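Local atomic coordinates of YaeO (Vibrio cholerae serotype O1, PDB entry 6JIE), a protein that inhibits Rho-dependent transcription termination by dissociating the hexameric state of Rho, and is a structural homologue of the RNA chaperone Hfq. Residues A[30-36]-A[47-51]. Sequence-based numbering, arbitrary orientation.
Sequences YYGVAAD and IALRG
L49, with chi1 t and chi2 p, covers the bend in 30-36: its CD2 lies 3.6 Å from Y30 CB, while its CD1 is 3.7 Å from G32 C and 3.6 Å from V33 O. The principle at work is that a strongly bent strand can serve two sheets. Residues 30-31 are extended beside strand 19-24; the chain turns a corner at G32 (phi/psi 173/-158), and 33-36 then pairs antiparallel with 47-50, the short axes 4.7 Å apart at 136°. A side chain at G32 would collide with R50 O, which sits just 3.2 Å from G32 CA in a CA-H...O contact. Beyond the corner, V33 and R50 form a hydrogen-bonded pair, N to O 2.9 Å in both directions, and A34 faces L49 as a non-hydrogen-bonded pair. The register then slips by one residue. A35, with its helix-like psi of -53°, and D36 both face A48, A35 N lying 2.8 Å from A48 O and A48 N 2.6 Å from D36 O: a classic beta bulge. A34 CB meets I47 CD1 at 4.1 Å on the face shared with L49, where helix 9-15 and strand 19-24 close the core. On the other face A35 CB touches A48 CB (4.1 Å) and lies over the R50 guanidinium, 3.7 Å from R50 NE, which is hydrogen-bonded to Y7 OH of the second subunit. Sharp bending at a glycine, followed by a bulged hairpin, is characteristic of small, highly curved beta barrels such as the Sm-like fold of Hfq.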
ATOM      1  N   TYR A  30      13.643   1.828  -0.650  1.00 10.02           N
ATOM      2  CA  TYR A  30      12.591   1.499   0.305  1.00 12.94           C
ATOM      3  C   TYR A  30      11.262   1.458  -0.426  1.00 12.97           C
ATOM      4  O   TYR A  30      11.010   2.304  -1.285  1.00 14.47           O
ATOM      5  CB  TYR A  30      12.486   2.533   1.422  1.00 11.20           C
ATOM      6  CG  TYR A  30      13.718   2.734   2.277  1.00  8.50           C
ATOM      7  CD1 TYR A  30      13.812   2.151   3.530  1.00 12.92           C
ATOM      8  CD2 TYR A  30      14.772   3.539   1.839  1.00 18.53           C
ATOM      9  CE1 TYR A  30      14.923   2.353   4.339  1.00 12.03           C
ATOM     10  CE2 TYR A  30      15.898   3.741   2.640  1.00 20.62           C
ATOM     11  CZ  TYR A  30      15.958   3.147   3.886  1.00 15.33           C
ATOM     12  OH  TYR A  30      17.050   3.336   4.697  1.00 19.08           O
ATOM     13  N   TYR A  31      10.400   0.502  -0.064  1.00 15.09           N
ATOM     14  CA  TYR A  31       9.053   0.391  -0.619  1.00 15.56           C
ATOM     15  C   TYR A  31       8.023   0.526   0.499  1.00 12.74           C
ATOM     16  O   TYR A  31       8.198  -0.045   1.575  1.00 12.23           O
ATOM     17  CB  TYR A  31       8.839  -0.978  -1.318  1.00 15.14           C
ATOM     18  CG  TYR A  31       9.688  -1.292  -2.547  1.00 24.86           C
ATOM     19  CD1 TYR A  31      10.994  -1.745  -2.426  1.00 26.64           C
ATOM     20  CD2 TYR A  31       9.160  -1.172  -3.827  1.00 27.98           C
ATOM     21  CE1 TYR A  31      11.757  -2.045  -3.556  1.00 32.45           C
ATOM     22  CE2 TYR A  31       9.915  -1.464  -4.953  1.00 27.81           C
ATOM     23  CZ  TYR A  31      11.205  -1.899  -4.814  1.00 32.59           C
ATOM     24  OH  TYR A  31      11.941  -2.191  -5.940  1.00 34.62           O
ATOM     25  N   GLY A  32       6.925   1.237   0.256  1.00  8.04           N
ATOM     26  CA  GLY A  32       5.841   1.195   1.223  1.00  9.94           C
ATOM     27  C   GLY A  32       4.757   2.188   0.865  1.00 11.22           C
ATOM     28  O   GLY A  32       4.645   2.606  -0.285  1.00 12.02           O
ATOM     29  N   VAL A  33       3.981   2.567   1.877  1.00  9.13           N
ATOM     30  CA  VAL A  33       2.889   3.514   1.726  1.00  8.03           C
ATOM     31  C   VAL A  33       3.330   4.857   2.288  1.00 10.04           C
ATOM     32  O   VAL A  33       3.801   4.940   3.433  1.00 13.52           O
ATOM     33  CB  VAL A  33       1.620   3.004   2.426  1.00 13.42           C
ATOM     34  CG1 VAL A  33       0.482   4.035   2.303  1.00 17.54           C
ATOM     35  CG2 VAL A  33       1.226   1.648   1.843  1.00 17.91           C
ATOM     36  N   ALA A  34       3.198   5.904   1.479  1.00  8.53           N
ATOM     37  CA  ALA A  34       3.535   7.254   1.920  1.00  7.36           C
ATOM     38  C   ALA A  34       2.545   7.708   2.984  1.00 14.75           C
ATOM     39  O   ALA A  34       1.355   7.863   2.700  1.00 14.26           O
ATOM     40  CB  ALA A  34       3.509   8.213   0.735  1.00  9.80           C
ATOM     41  N   ALA A  35       3.031   7.923   4.203  1.00 14.05           N
ATOM     42  CA  ALA A  35       2.162   8.158   5.347  1.00 13.12           C
ATOM     43  C   ALA A  35       1.993   9.635   5.667  1.00 15.94           C
ATOM     44  O   ALA A  35       0.861  10.121   5.779  1.00 16.90           O
ATOM     45  CB  ALA A  35       2.707   7.415   6.570  1.00 17.30           C
ATOM     46  N   ASP A  36       3.095  10.358   5.828  1.00 12.23           N
ATOM     47  CA  ASP A  36       3.010  11.737   6.279  1.00 10.44           C
ATOM     48  C   ASP A  36       4.375  12.376   6.093  1.00 10.53           C
ATOM     49  O   ASP A  36       5.385  11.691   5.884  1.00 16.67           O
ATOM     50  CB  ASP A  36       2.562  11.818   7.744  1.00 22.75           C
ATOM     51  CG  ASP A  36       1.968  13.173   8.108  1.00 33.55           C
ATOM     52  OD1 ASP A  36       1.943  14.087   7.254  1.00 38.08           O
ATOM     53  OD2 ASP A  36       1.517  13.323   9.259  1.00 40.88           O
ATOM     54  N   ILE A  47       9.834  12.212   5.037  1.00 13.43           N
ATOM     55  CA  ILE A  47       8.602  11.505   4.705  1.00 10.33           C
ATOM     56  C   ILE A  47       8.537  10.257   5.575  1.00 11.52           C
ATOM     57  O   ILE A  47       9.533   9.542   5.722  1.00 11.13           O
ATOM     58  CB  ILE A  47       8.538  11.155   3.210  1.00 10.83           C
ATOM     59  CG1 ILE A  47       7.314  10.255   2.934  1.00 13.33           C
ATOM     60  CG2 ILE A  47       9.819  10.498   2.770  1.00 10.34           C
ATOM     61  CD1 ILE A  47       7.119   9.918   1.479  1.00 16.82           C
ATOM     62  N   ALA A  48       7.380  10.013   6.184  1.00 11.42           N
ATOM     63  CA  ALA A  48       7.154   8.783   6.925  1.00 10.48           C
ATOM     64  C   ALA A  48       6.653   7.741   5.937  1.00 10.90           C
ATOM     65  O   ALA A  48       5.620   7.944   5.299  1.00 12.09           O
ATOM     66  CB  ALA A  48       6.142   8.988   8.051  1.00 14.21           C
ATOM     67  N   LEU A  49       7.404   6.660   5.786  1.00 11.47           N
ATOM     68  CA  LEU A  49       7.095   5.618   4.815  1.00 12.61           C
ATOM     69  C   LEU A  49       6.792   4.344   5.585  1.00 11.45           C
ATOM     70  O   LEU A  49       7.666   3.810   6.273  1.00 11.70           O
ATOM     71  CB  LEU A  49       8.253   5.402   3.839  1.00 10.25           C
ATOM     72  CG  LEU A  49       7.995   4.370   2.740  1.00 11.84           C
ATOM     73  CD1 LEU A  49       7.013   4.930   1.731  1.00  8.40           C
ATOM     74  CD2 LEU A  49       9.301   4.003   2.066  1.00 12.28           C
ATOM     75  N   ARG A  50       5.561   3.856   5.469  1.00 11.88           N
ATOM     76  CA  ARG A  50       5.160   2.632   6.167  1.00  8.51           C
ATOM     77  C   ARG A  50       5.522   1.448   5.285  1.00 11.49           C
ATOM     78  O   ARG A  50       4.855   1.171   4.289  1.00 12.09           O
ATOM     79  CB  ARG A  50       3.672   2.658   6.494  1.00 12.83           C
ATOM     80  CG  ARG A  50       3.265   3.797   7.395  1.00 21.63           C
ATOM     81  CD  ARG A  50       1.978   3.488   8.154  1.00 31.38           C
ATOM     82  NE  ARG A  50       1.361   4.708   8.662  1.00 27.01           N
ATOM     83  CZ  ARG A  50       1.753   5.346   9.758  1.00 31.46           C
ATOM     84  NH1 ARG A  50       2.766   4.876  10.476  1.00 41.33           N
ATOM     85  NH2 ARG A  50       1.131   6.454  10.133  1.00 36.09           N
ATOM     86  N   GLY A  51       6.595   0.750   5.641  1.00 11.69           N
ATOM     87  CA  GLY A  51       7.020  -0.419   4.911  1.00 10.56           C
ATOM     88  C   GLY A  51       6.351  -1.689   5.399  1.00 12.71           C
ATOM     89  O   GLY A  51       5.456  -1.680   6.249  1.00 10.91           O
TER